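Local coordinates for protein Gp6 (Enterobacteria phage HK97, PDB 3JVO) that forms a thirteen-membered ring in the phage head-tail connector, binding the portal protein and gp7 and leaving a central channel open for DNA ejection, at residues K15-F20 with A62-F67; P56-G61 with F93-W98. All blocks are in the same frame, centred on the assembly; numbering follows the deposited sequence.

How the contacts relate
Contacts 1 and 2 share helix 57-72, and their centres lie about 17 Å apart. Contact 2 uses its N-cap and first turn (56-61) and contact 1 the turns that follow directly (62-67). Along the chain the four segments come in the order 15-20, 56-61, 62-67, 93-98, so the two contacts cross: the end of helix 11-17 packs on the middle of helix 57-72, whereas the tail after helix 87-93 packs on the start of helix 57-72. Helix 57-72 is thus packed at neighbouring levels by an early helix and by the segment that follows the last one. Both contacts also touch a second subunit, so this packing adjoins an interface of the thirteen-membered ring.

Contact 1 (K15-F20 with A62-F67); sequences KQQIEF and AVLLVF
Gln-17, the last residue of helix 11-17, and Ile-18 just after it reach across to helix 57-72, Gln-17 over Leu-64 and Ile-18 against the far end of the Phe-67 ring. Gln-17 sets off with CG anti to its backbone N (chi1 173°) and bends at chi2, crossing Leu-64 obliquely. Its carboxamide CD is 3.8 Å from Leu-64 CB and its OE1 3.8 Å from Leu-64 CD1, so the amide lies against that side chain; NE2 passes 3.6 Å from Leu-64 O, too long for a hydrogen bond. The buried amide bonds instead to a second subunit, OE1 to Tyr-32 OH and NE2 to the carbonyl of Arg-74, and is so held in place. Gln-17 CG borders the edge of the Phe-67 ring, 4.3 Å from its CD2. With Ile-18 CG1 in the crowded position between backbone N and carbonyl carbon (chi1 52°), CG2 and the CD1 end both come to the ring, crossing Phe-67 at about a right angle: CG2 is 3.7 Å from Phe-67 CE2 and CD1 3.8 Å from Phe-67 CZ. Just beyond, Glu-19, at positive phi, is the C-prime residue of a Schellman motif, Phe-20 N bonding to Lys-15 O at 2.9 Å. Phe-67 further meets Phe-14 and packs on Ile-29 and Tyr-32 of helix 26-44 in its own chain, while Leu-65 and Ala-62 lean on helix 87-93.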
# COMPACT_ATOMS: atom_id res chain seq x y z
N LYS G 15 -41.12 -3.98 -12.27
CA LYS G 15 -40.30 -4.41 -13.39
C LYS G 15 -39.50 -3.28 -14.01
O LYS G 15 -38.38 -3.50 -14.45
CB LYS G 15 -41.15 -5.07 -14.46
CG LYS G 15 -41.70 -6.45 -14.05
CD LYS G 15 -42.20 -7.16 -15.30
CE LYS G 15 -43.47 -7.91 -15.05
NZ LYS G 15 -44.09 -8.50 -16.32
N GLN G 16 -40.08 -2.09 -14.08
CA GLN G 16 -39.35 -0.92 -14.56
C GLN G 16 -38.23 -0.52 -13.59
O GLN G 16 -37.18 -0.07 -14.03
CB GLN G 16 -40.31 0.24 -14.79
CG GLN G 16 -41.25 0.01 -15.99
CD GLN G 16 -42.28 1.09 -16.15
OE1 GLN G 16 -42.40 1.98 -15.31
NE2 GLN G 16 -43.03 1.04 -17.23
N GLN G 17 -38.44 -0.70 -12.29
CA GLN G 17 -37.40 -0.40 -11.30
C GLN G 17 -36.13 -1.18 -11.64
O GLN G 17 -35.02 -0.64 -11.62
CB GLN G 17 -37.89 -0.76 -9.88
CG GLN G 17 -36.84 -0.64 -8.77
CD GLN G 17 -36.48 0.80 -8.49
OE1 GLN G 17 -37.09 1.71 -9.05
NE2 GLN G 17 -35.48 1.02 -7.63
N ILE G 18 -36.31 -2.46 -11.98
CA ILE G 18 -35.18 -3.31 -12.30
C ILE G 18 -34.88 -3.42 -13.81
O ILE G 18 -34.03 -4.22 -14.20
CB ILE G 18 -35.34 -4.72 -11.72
CG1 ILE G 18 -36.71 -5.32 -12.11
CG2 ILE G 18 -35.09 -4.68 -10.20
CD1 ILE G 18 -36.88 -6.78 -11.69
N GLU G 19 -35.56 -2.63 -14.64
CA GLU G 19 -35.36 -2.65 -16.09
C GLU G 19 -35.48 -4.07 -16.64
O GLU G 19 -34.61 -4.53 -17.37
CB GLU G 19 -34.01 -2.02 -16.48
CG GLU G 19 -33.92 -0.53 -16.12
CD GLU G 19 -32.49 0.05 -16.17
OE1 GLU G 19 -31.60 -0.50 -16.88
OE2 GLU G 19 -32.27 1.10 -15.51
N PHE G 20 -36.54 -4.76 -16.25
CA PHE G 20 -36.75 -6.16 -16.61
C PHE G 20 -38.00 -6.26 -17.49
O PHE G 20 -39.12 -6.03 -17.02
CB PHE G 20 -36.91 -7.01 -15.33
CG PHE G 20 -36.86 -8.51 -15.56
CD1 PHE G 20 -35.65 -9.16 -15.79
CD2 PHE G 20 -38.03 -9.27 -15.53
CE1 PHE G 20 -35.60 -10.54 -15.99
CE2 PHE G 20 -37.99 -10.66 -15.73
CZ PHE G 20 -36.77 -11.30 -15.97
N ALA G 62 -38.52 3.41 -0.54
CA ALA G 62 -37.77 2.37 0.16
C ALA G 62 -38.10 0.94 -0.31
O ALA G 62 -37.20 0.11 -0.48
CB ALA G 62 -37.92 2.49 1.70
N VAL G 63 -39.38 0.64 -0.52
CA VAL G 63 -39.78 -0.69 -0.97
C VAL G 63 -39.12 -1.01 -2.33
O VAL G 63 -38.63 -2.11 -2.56
CB VAL G 63 -41.32 -0.80 -1.08
CG1 VAL G 63 -41.74 -2.10 -1.80
CG2 VAL G 63 -41.99 -0.72 0.31
N LEU G 64 -39.12 -0.03 -3.22
CA LEU G 64 -38.48 -0.19 -4.52
C LEU G 64 -37.00 -0.52 -4.37
O LEU G 64 -36.47 -1.36 -5.09
CB LEU G 64 -38.64 1.07 -5.37
CG LEU G 64 -40.00 1.33 -6.02
CD1 LEU G 64 -39.93 2.68 -6.76
CD2 LEU G 64 -40.42 0.22 -7.01
N LEU G 65 -36.32 0.12 -3.40
CA LEU G 65 -34.88 -0.12 -3.23
C LEU G 65 -34.61 -1.50 -2.64
O LEU G 65 -33.68 -2.22 -3.05
CB LEU G 65 -34.26 0.97 -2.36
CG LEU G 65 -34.19 2.40 -2.93
CD1 LEU G 65 -33.95 3.36 -1.81
CD2 LEU G 65 -33.06 2.46 -3.96
N VAL G 66 -35.43 -1.88 -1.68
CA VAL G 66 -35.28 -3.18 -1.03
C VAL G 66 -35.60 -4.28 -2.05
O VAL G 66 -34.90 -5.28 -2.12
CB VAL G 66 -36.15 -3.26 0.27
CG1 VAL G 66 -36.11 -4.70 0.88
CG2 VAL G 66 -35.64 -2.26 1.28
N PHE G 67 -36.67 -4.08 -2.82
CA PHE G 67 -37.08 -5.03 -3.87
C PHE G 67 -35.97 -5.24 -4.90
O PHE G 67 -35.62 -6.38 -5.24
CB PHE G 67 -38.38 -4.54 -4.56
CG PHE G 67 -38.57 -5.11 -5.96
CD1 PHE G 67 -39.17 -6.34 -6.15
CD2 PHE G 67 -38.09 -4.42 -7.07
CE1 PHE G 67 -39.30 -6.87 -7.44
CE2 PHE G 67 -38.24 -4.94 -8.37
CZ PHE G 67 -38.84 -6.15 -8.55

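Contact 2 (P56-G61 with F93-W98); sequences PAAVKG and FIHRNW
Residues 57-61 open helix 57-72, with Pro-56 at the N-cap position, and face an irregular tail that leaves helix 87-93 through a type I turn from Phe-93 to Arg-96. The backbones come nearest at Val-59 and His-95, whose CA atoms are 7.2 Å apart. His-95 carries the contact, CG anti to its carbonyl carbon (chi1 -76°), so that the imidazole extends to the start of the helix. The Pro-56 and His-95 side chains reach toward each other, and Pro-56 CB sits over one face of the His-95 ring, offset toward the rim, in a CH-pi contact 3.5 Å from the centroid and 20° off the normal. Ala-58 CB approaches the edge of that ring, near its plane, and also touches Ile-94, whose CD1 is 3.6 Å from Ala-58 CB. Val-59 crosses His-95 obliquely, its CG2 3.6 Å from His-95 CB. Trp-49 packs against Pro-56, Val-59 and His-95, while Val-59 reaches Met-41 and Cys-44 of helix 26-44. On a second subunit, Asp-38 accepts a hydrogen bond from Ala-58 N, placing a carboxylate at the helix start, and Arg-42 bonds Ile-94 O. The arrangement is a helix N-terminus with proline at the N-cap, packed by CH-pi contact against a histidine of the segment after helix 87-93, joining two parts of the mainly helical gp6-like connector fold beside a subunit interface of the ring.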
# COMPACT_ATOMS: atom_id res chain seq x y z
N PRO G 56 -47.08 6.29 2.34
CA PRO G 56 -46.40 7.48 1.84
C PRO G 56 -45.43 7.20 0.70
O PRO G 56 -44.86 6.10 0.59
CB PRO G 56 -45.60 7.97 3.06
CG PRO G 56 -46.23 7.31 4.24
CD PRO G 56 -46.72 5.99 3.73
N ALA G 57 -45.21 8.23 -0.12
CA ALA G 57 -44.29 8.15 -1.24
C ALA G 57 -42.87 7.74 -0.81
O ALA G 57 -42.25 6.93 -1.48
CB ALA G 57 -44.28 9.46 -2.02
N ALA G 58 -42.35 8.28 0.30
CA ALA G 58 -40.97 7.94 0.70
C ALA G 58 -40.87 6.44 1.02
O ALA G 58 -39.85 5.80 0.70
CB ALA G 58 -40.51 8.78 1.90
N VAL G 59 -41.91 5.88 1.64
CA VAL G 59 -41.93 4.45 1.96
C VAL G 59 -42.02 3.64 0.65
O VAL G 59 -41.35 2.63 0.49
CB VAL G 59 -43.07 4.10 2.98
CG1 VAL G 59 -43.18 2.59 3.23
CG2 VAL G 59 -42.81 4.82 4.31
N LYS G 60 -42.79 4.12 -0.32
CA LYS G 60 -42.81 3.46 -1.60
C LYS G 60 -41.38 3.43 -2.22
O LYS G 60 -40.94 2.41 -2.75
CB LYS G 60 -43.83 4.13 -2.51
CG LYS G 60 -45.29 3.77 -2.15
CD LYS G 60 -46.32 4.63 -2.87
CE LYS G 60 -46.22 4.51 -4.39
NZ LYS G 60 -47.37 5.19 -5.13
N GLY G 61 -40.65 4.54 -2.08
CA GLY G 61 -39.27 4.62 -2.51
C GLY G 61 -38.38 3.58 -1.86
O GLY G 61 -37.57 2.95 -2.54
N PHE G 93 -37.02 6.02 7.78
CA PHE G 93 -36.85 6.60 9.11
C PHE G 93 -37.86 7.72 9.35
O PHE G 93 -38.42 7.83 10.43
CB PHE G 93 -35.41 7.09 9.27
CG PHE G 93 -35.14 7.84 10.56
CD1 PHE G 93 -34.70 7.17 11.70
CD2 PHE G 93 -35.28 9.24 10.61
CE1 PHE G 93 -34.44 7.88 12.88
CE2 PHE G 93 -35.03 9.94 11.78
CZ PHE G 93 -34.60 9.26 12.92
N ILE G 94 -38.08 8.52 8.32
CA ILE G 94 -38.97 9.68 8.41
C ILE G 94 -40.47 9.30 8.48
O ILE G 94 -41.32 10.16 8.68
CB ILE G 94 -38.67 10.73 7.29
CG1 ILE G 94 -38.55 10.06 5.93
CG2 ILE G 94 -37.38 11.47 7.58
CD1 ILE G 94 -39.72 10.27 5.06
N HIS G 95 -40.76 8.01 8.34
CA HIS G 95 -42.13 7.49 8.51
C HIS G 95 -42.21 6.36 9.55
O HIS G 95 -43.16 5.57 9.58
CB HIS G 95 -42.72 7.07 7.17
CG HIS G 95 -43.17 8.22 6.33
ND1 HIS G 95 -42.56 8.56 5.15
CD2 HIS G 95 -44.15 9.13 6.52
CE1 HIS G 95 -43.15 9.62 4.63
NE2 HIS G 95 -44.12 9.99 5.45
N ARG G 96 -41.19 6.30 10.40
CA ARG G 96 -41.12 5.30 11.45
C ARG G 96 -42.03 5.69 12.62
O ARG G 96 -42.01 6.83 13.10
CB ARG G 96 -39.66 5.14 11.92
CG ARG G 96 -39.47 4.29 13.16
CD ARG G 96 -39.52 2.80 12.86
NE ARG G 96 -39.45 2.01 14.09
CZ ARG G 96 -38.32 1.61 14.66
NH1 ARG G 96 -37.14 1.91 14.13
NH2 ARG G 96 -38.36 0.90 15.78
N ASN G 97 -42.85 4.73 13.06
CA ASN G 97 -43.61 4.88 14.29
C ASN G 97 -42.69 4.56 15.47
O ASN G 97 -42.17 3.44 15.59
CB ASN G 97 -44.85 3.97 14.27
CG ASN G 97 -45.72 4.11 15.51
OD1 ASN G 97 -46.75 4.78 15.49
ND2 ASN G 97 -45.31 3.46 16.60
N TRP G 98 -42.46 5.56 16.32
CA TRP G 98 -41.56 5.44 17.47
C TRP G 98 -42.34 5.19 18.76
O TRP G 98 -43.32 5.89 19.04
CB TRP G 98 -40.69 6.69 17.61
CG TRP G 98 -39.65 6.84 16.53
CD1 TRP G 98 -39.61 7.80 15.54
CD2 TRP G 98 -38.49 6.01 16.32
NE1 TRP G 98 -38.51 7.61 14.74
CE2 TRP G 98 -37.80 6.52 15.19
CE3 TRP G 98 -37.98 4.88 16.98
CZ2 TRP G 98 -36.62 5.94 14.71
CZ3 TRP G 98 -36.80 4.30 16.50
CH2 TRP G 98 -36.14 4.84 15.37